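Local atomic coordinates of proton-dependent oligopeptide transporter family protein (Xanthomonas campestris, PDB entry 6EI3), a protein that probably couples the inward flow of protons to the uptake of small peptides across the cell membrane, as a POT-family member of the major facilitator superfamily. Residues 2-14 and 181-194. Sequence-based numbering, arbitrary orientation. Where two conformers were deposited one is given.
Sequences RQIPFIIGNEACE and IATAVFWLGRKRYV. With 78M ((2S)-2,3-dihydroxypropyl(7Z)-pentadec-7-enoate), chain B.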
loop_
_atom_site.group_PDB
_atom_site.type_symbol
_atom_site.label_atom_id
_atom_site.label_comp_id
_atom_site.label_asym_id
_atom_site.label_seq_id
_atom_site.Cartn_x
_atom_site.Cartn_y
_atom_site.Cartn_z
ATOM N N ARG A 2 16.839 -25.600 -7.607
ATOM C CA ARG A 2 17.003 -26.078 -6.228
ATOM C C ARG A 2 17.044 -24.982 -5.158
ATOM O O ARG A 2 16.901 -25.291 -3.973
ATOM C CB ARG A 2 18.229 -26.987 -6.105
ATOM C CG ARG A 2 18.063 -28.359 -6.782
ATOM C CD ARG A 2 17.250 -29.356 -5.962
ATOM N NE ARG A 2 17.990 -29.868 -4.806
ATOM C CZ ARG A 2 17.604 -30.902 -4.064
ATOM N NH1 ARG A 2 16.482 -31.553 -4.351
ATOM N NH2 ARG A 2 18.339 -31.298 -3.034
ATOM N N GLN A 3 17.218 -23.713 -5.558
ATOM C CA GLN A 3 17.232 -22.574 -4.625
ATOM C C GLN A 3 15.842 -22.001 -4.392
ATOM O O GLN A 3 15.660 -21.303 -3.418
ATOM C CB GLN A 3 18.195 -21.460 -5.087
ATOM C CG GLN A 3 17.843 -20.833 -6.432
ATOM C CD GLN A 3 18.572 -21.491 -7.588
ATOM O OE1 GLN A 3 18.608 -22.719 -7.730
ATOM N NE2 GLN A 3 19.130 -20.684 -8.474
ATOM N N ILE A 4 14.879 -22.251 -5.303
ATOM C CA ILE A 4 13.509 -21.728 -5.220
ATOM C C ILE A 4 12.789 -22.104 -3.865
ATOM O O ILE A 4 12.161 -21.206 -3.290
ATOM C CB ILE A 4 12.687 -22.105 -6.500
ATOM C CG1 ILE A 4 13.208 -21.316 -7.750
ATOM C CG2 ILE A 4 11.170 -21.896 -6.315
ATOM C CD1 ILE A 4 13.104 -19.700 -7.659
ATOM N N PRO A 5 12.930 -23.327 -3.277
ATOM C CA PRO A 5 12.227 -23.608 -1.992
ATOM C C PRO A 5 12.618 -22.676 -0.835
ATOM O O PRO A 5 11.784 -22.342 -0.002
ATOM C CB PRO A 5 12.602 -25.067 -1.698
ATOM C CG PRO A 5 12.896 -25.665 -3.044
ATOM C CD PRO A 5 13.583 -24.553 -3.794
ATOM N N PHE A 6 13.882 -22.235 -0.799
ATOM C CA PHE A 6 14.383 -21.313 0.235
ATOM C C PHE A 6 13.702 -19.953 0.114
ATOM O O PHE A 6 13.422 -19.334 1.129
ATOM C CB PHE A 6 15.910 -21.167 0.154
ATOM C CG PHE A 6 16.648 -22.467 0.397
ATOM C CD1 PHE A 6 16.932 -22.891 1.691
ATOM C CD2 PHE A 6 17.053 -23.265 -0.664
ATOM C CE1 PHE A 6 17.603 -24.101 1.916
ATOM C CE2 PHE A 6 17.721 -24.470 -0.441
ATOM C CZ PHE A 6 17.995 -24.879 0.850
ATOM N N ILE A 7 13.402 -19.527 -1.141
ATOM C CA ILE A 7 12.706 -18.271 -1.467
ATOM C C ILE A 7 11.235 -18.398 -1.069
ATOM O O ILE A 7 10.670 -17.470 -0.495
ATOM C CB ILE A 7 12.865 -17.952 -2.994
ATOM C CG1 ILE A 7 14.364 -17.781 -3.409
ATOM C CG2 ILE A 7 11.996 -16.758 -3.452
ATOM C CD1 ILE A 7 15.141 -16.658 -2.794
ATOM N N ILE A 8 10.609 -19.570 -1.382
ATOM C CA ILE A 8 9.187 -19.828 -1.058
ATOM C C ILE A 8 9.020 -19.823 0.483
ATOM O O ILE A 8 8.118 -19.155 0.987
ATOM C CB ILE A 8 8.671 -21.150 -1.733
ATOM C CG1 ILE A 8 8.454 -20.945 -3.256
ATOM C CG2 ILE A 8 7.378 -21.674 -1.064
ATOM C CD1 ILE A 8 8.313 -22.287 -4.097
ATOM N N GLY A 9 9.914 -20.526 1.189
ATOM C CA GLY A 9 9.927 -20.599 2.651
ATOM C C GLY A 9 10.028 -19.224 3.295
ATOM O O GLY A 9 9.243 -18.879 4.172
ATOM N N ASN A 10 10.986 -18.418 2.833
ATOM C CA ASN A 10 11.194 -17.061 3.322
ATOM C C ASN A 10 9.942 -16.215 3.062
ATOM O O ASN A 10 9.494 -15.520 3.976
ATOM C CB ASN A 10 12.427 -16.447 2.648
ATOM C CG ASN A 10 12.562 -14.969 2.911
ATOM O OD1 ASN A 10 13.019 -14.524 3.974
ATOM N ND2 ASN A 10 12.053 -14.184 1.995
ATOM N N GLU A 11 9.368 -16.290 1.829
ATOM C CA GLU A 11 8.159 -15.537 1.464
ATOM C C GLU A 11 6.954 -15.903 2.352
ATOM O O GLU A 11 6.239 -15.011 2.812
ATOM C CB GLU A 11 7.818 -15.733 -0.039
ATOM C CG GLU A 11 6.536 -15.049 -0.518
ATOM C CD GLU A 11 6.520 -13.530 -0.625
ATOM O OE1 GLU A 11 7.558 -12.884 -0.354
ATOM O OE2 GLU A 11 5.463 -12.987 -1.014
ATOM N N ALA A 12 6.730 -17.207 2.582
ATOM C CA ALA A 12 5.600 -17.690 3.392
ATOM C C ALA A 12 5.700 -17.219 4.836
ATOM O O ALA A 12 4.738 -16.670 5.353
ATOM C CB ALA A 12 5.521 -19.210 3.334
ATOM N N CYS A 13 6.883 -17.388 5.474
ATOM C CA CYS A 13 7.062 -16.972 6.872
ATOM C C CYS A 13 6.988 -15.473 7.053
ATOM O O CYS A 13 6.310 -15.031 7.983
ATOM C CB CYS A 13 8.339 -17.549 7.463
ATOM S SG CYS A 13 8.395 -19.352 7.459
ATOM N N GLU A 14 7.639 -14.687 6.152
ATOM C CA GLU A 14 7.615 -13.223 6.247
ATOM C C GLU A 14 6.199 -12.656 6.062
ATOM O O GLU A 14 5.825 -11.741 6.777
ATOM C CB GLU A 14 8.627 -12.570 5.265
ATOM C CG GLU A 14 8.692 -11.041 5.341
ATOM C CD GLU A 14 7.604 -10.266 4.615
ATOM O OE1 GLU A 14 7.058 -10.806 3.634
ATOM O OE2 GLU A 14 7.270 -9.136 5.040
ATOM N N ILE A 181 12.734 -17.188 11.481
ATOM C CA ILE A 181 12.756 -18.388 10.633
ATOM C C ILE A 181 12.818 -17.997 9.164
ATOM O O ILE A 181 13.534 -18.657 8.417
ATOM C CB ILE A 181 11.555 -19.333 10.924
ATOM C CG1 ILE A 181 11.683 -19.981 12.339
ATOM C CG2 ILE A 181 11.423 -20.408 9.810
ATOM C CD1 ILE A 181 10.384 -20.664 12.857
ATOM N N ALA A 182 12.057 -16.944 8.744
ATOM C CA ALA A 182 12.071 -16.456 7.359
ATOM C C ALA A 182 13.487 -16.047 6.954
ATOM O O ALA A 182 13.941 -16.409 5.865
ATOM C CB ALA A 182 11.135 -15.253 7.208
ATOM N N THR A 183 14.180 -15.296 7.845
ATOM C CA THR A 183 15.550 -14.796 7.618
ATOM C C THR A 183 16.536 -15.963 7.578
ATOM O O THR A 183 17.389 -16.004 6.684
ATOM C CB THR A 183 15.923 -13.735 8.685
ATOM O OG1 THR A 183 14.918 -12.723 8.709
ATOM C CG2 THR A 183 17.288 -13.088 8.426
ATOM N N ALA A 184 16.399 -16.925 8.532
ATOM C CA ALA A 184 17.261 -18.104 8.594
ATOM C C ALA A 184 17.127 -18.950 7.328
ATOM O O ALA A 184 18.141 -19.408 6.803
ATOM C CB ALA A 184 16.936 -18.952 9.834
ATOM N N VAL A 185 15.882 -19.182 6.860
ATOM C CA VAL A 185 15.609 -19.977 5.660
ATOM C C VAL A 185 16.220 -19.299 4.412
ATOM O O VAL A 185 16.892 -19.967 3.624
ATOM C CB VAL A 185 14.101 -20.336 5.512
ATOM C CG1 VAL A 185 13.780 -20.824 4.101
ATOM C CG2 VAL A 185 13.689 -21.399 6.544
ATOM N N PHE A 186 16.054 -17.963 4.285
ATOM C CA PHE A 186 16.638 -17.221 3.166
ATOM C C PHE A 186 18.167 -17.436 3.157
ATOM O O PHE A 186 18.713 -17.855 2.148
ATOM C CB PHE A 186 16.258 -15.715 3.215
ATOM C CG PHE A 186 16.699 -14.930 1.989
ATOM C CD1 PHE A 186 15.971 -14.994 0.798
ATOM C CD2 PHE A 186 17.826 -14.116 2.032
ATOM C CE1 PHE A 186 16.389 -14.279 -0.340
ATOM C CE2 PHE A 186 18.214 -13.369 0.913
ATOM C CZ PHE A 186 17.498 -13.462 -0.268
ATOM N N TRP A 187 18.819 -17.258 4.323
ATOM C CA TRP A 187 20.265 -17.438 4.525
ATOM C C TRP A 187 20.739 -18.880 4.218
ATOM O O TRP A 187 21.822 -19.066 3.664
ATOM C CB TRP A 187 20.630 -16.999 5.961
ATOM C CG TRP A 187 22.060 -17.223 6.350
ATOM C CD1 TRP A 187 23.114 -16.379 6.144
ATOM C CD2 TRP A 187 22.580 -18.356 7.058
ATOM N NE1 TRP A 187 24.270 -16.939 6.645
ATOM C CE2 TRP A 187 23.973 -18.159 7.201
ATOM C CE3 TRP A 187 22.009 -19.546 7.547
ATOM C CZ2 TRP A 187 24.801 -19.094 7.841
ATOM C CZ3 TRP A 187 22.829 -20.468 8.189
ATOM C CH2 TRP A 187 24.209 -20.244 8.321
ATOM N N LEU A 188 19.913 -19.890 4.523
ATOM C CA LEU A 188 20.257 -21.294 4.248
ATOM C C LEU A 188 20.412 -21.617 2.745
ATOM O O LEU A 188 21.118 -22.546 2.403
ATOM C CB LEU A 188 19.256 -22.254 4.932
ATOM C CG LEU A 188 19.502 -22.500 6.436
ATOM C CD1 LEU A 188 18.251 -22.983 7.127
ATOM C CD2 LEU A 188 20.619 -23.514 6.661
ATOM N N GLY A 189 19.788 -20.841 1.865
ATOM C CA GLY A 189 19.969 -21.063 0.436
ATOM C C GLY A 189 21.045 -20.196 -0.203
ATOM O O GLY A 189 21.176 -20.233 -1.425
ATOM N N ARG A 190 21.812 -19.394 0.607
ATOM C CA ARG A 190 22.822 -18.402 0.144
ATOM C C ARG A 190 23.836 -18.920 -0.895
ATOM O O ARG A 190 24.090 -18.222 -1.876
ATOM C CB ARG A 190 23.571 -17.721 1.320
ATOM C CG ARG A 190 24.688 -18.526 2.005
ATOM C CD ARG A 190 24.976 -18.090 3.440
ATOM N NE ARG A 190 25.874 -19.036 4.136
ATOM C CZ ARG A 190 25.488 -20.162 4.735
ATOM N NH1 ARG A 190 24.205 -20.506 4.756
ATOM N NH2 ARG A 190 26.380 -20.944 5.331
ATOM N N LYS A 191 24.417 -20.117 -0.676
ATOM C CA LYS A 191 25.430 -20.698 -1.554
ATOM C C LYS A 191 24.880 -21.169 -2.904
ATOM O O LYS A 191 25.662 -21.421 -3.812
ATOM C CB LYS A 191 26.188 -21.840 -0.846
ATOM C CG LYS A 191 26.897 -21.416 0.437
ATOM C CD LYS A 191 27.660 -22.574 1.078
ATOM C CE LYS A 191 28.027 -22.313 2.521
ATOM N NZ LYS A 191 28.982 -21.181 2.667
ATOM N N ARG A 192 23.553 -21.252 -3.037
ATOM C CA ARG A 192 22.857 -21.732 -4.234
ATOM C C ARG A 192 22.301 -20.597 -5.110
ATOM O O ARG A 192 21.988 -20.843 -6.274
ATOM C CB ARG A 192 21.676 -22.636 -3.810
ATOM C CG ARG A 192 22.050 -23.896 -3.029
ATOM C CD ARG A 192 20.795 -24.707 -2.750
ATOM N NE ARG A 192 20.986 -25.710 -1.701
ATOM C CZ ARG A 192 20.397 -26.902 -1.685
ATOM N NH1 ARG A 192 19.582 -27.263 -2.670
ATOM N NH2 ARG A 192 20.625 -27.747 -0.689
ATOM N N TYR A 193 22.144 -19.377 -4.563
ATOM C CA TYR A 193 21.553 -18.290 -5.352
ATOM C C TYR A 193 22.374 -17.776 -6.521
ATOM O O TYR A 193 23.607 -17.740 -6.467
ATOM C CB TYR A 193 21.175 -17.094 -4.483
ATOM C CG TYR A 193 20.217 -17.401 -3.356
ATOM C CD1 TYR A 193 19.089 -18.191 -3.564
ATOM C CD2 TYR A 193 20.429 -16.886 -2.079
ATOM C CE1 TYR A 193 18.209 -18.482 -2.518
ATOM C CE2 TYR A 193 19.536 -17.130 -1.043
ATOM C CZ TYR A 193 18.437 -17.945 -1.262
ATOM O OH TYR A 193 17.589 -18.215 -0.225
ATOM N N VAL A 194 21.644 -17.321 -7.556
ATOM C CA VAL A 194 22.135 -16.583 -8.707
ATOM C C VAL A 194 22.214 -15.124 -8.200
ATOM O O VAL A 194 21.210 -14.606 -7.709
ATOM C CB VAL A 194 21.177 -16.720 -9.932
ATOM C CG1 VAL A 194 21.615 -15.797 -11.085
ATOM C CG2 VAL A 194 21.126 -18.181 -10.410
HETATM O O21 78M B . 25.725 -10.858 1.765
HETATM C C20 78M B . 26.689 -10.173 2.552
HETATM C C18 78M B . 26.192 -9.974 3.965
HETATM O O19 78M B . 26.985 -8.977 4.618
HETATM C C17 78M B . 26.215 -11.254 4.765
HETATM O O2 78M B . 25.541 -10.950 6.009
HETATM C C1 78M B . 25.255 -11.971 6.826
HETATM O O1 78M B . 25.435 -13.128 6.544
HETATM C C2 78M B . 24.703 -11.476 8.135
HETATM C C3 78M B . 24.177 -12.560 9.075
HETATM C C4 78M B . 22.871 -13.195 8.612
HETATM C C5 78M B . 22.239 -14.125 9.633
HETATM C C6 78M B . 21.149 -15.024 9.059
HETATM C C7 78M B . 20.266 -15.649 10.100
HETATM C C8 78M B . 20.462 -16.768 10.790
HETATM C C9 78M B . 21.633 -17.713 10.735
HETATM C C10 78M B . 21.456 -18.937 11.643
HETATM C C11 78M B . 20.577 -20.035 11.055
HETATM C C12 78M B . 19.992 -20.998 12.079
HETATM C C13 78M B . 19.278 -22.200 11.466
HETATM C C15 78M B . 16.967 -22.433 12.556
HETATM C C14 78M B . 18.385 -22.983 12.425
#
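An antiparallel pair of transmembrane helices in the N-terminal half of this major facilitator superfamily transporter is joined here: the start of helix 4-22 packs against the end of helix 168-188 and the turn that follows it. Over residues 4-14 and 181-188 the axes run 169° apart in direction and come within 7.9 Å, a closeness that small residues permit. Gly9, lacking a side chain, admits Val185, whose CG1 reaches the Phe6 carbonyl, and farther along Ala182 CB lies 3.6 Å from Cys13 CB.

At the other end Phe6 buries the most surface of any residue in the contact. With CG anti to its carbonyl carbon (chi1 -62°), the ring lies over the turn after helix 168-188, and Gly189 CA sits 3.7 Å from the ring centroid in a CH-pi contact. Glycine suits this place because a CB would run into the ring. Farther out, Phe6 CE2 meets one face of the Arg192 guanidinium, the two planes 60° apart, while the aliphatic part of Arg192 lies against Gln3, CB to CB. The Gln3 amide itself turns to Gln128, which also holds Val194 N.

Ile7 fills the inner side: its CD1 lies 3.6 Å from both Phe186 CE1 and Tyr193 CE1, bridging two aromatic rings. On the far side of helix 168-188, Trp187 is sandwiched between the Arg190 guanidinium and the acyl chain of a monoacylglycerol, consistent with a surface that faces the membrane. Tyr193 ties the turn back to its helix, for its OH donates to Phe186 O at 2.7 Å, in the carbonyl plane on a lone pair.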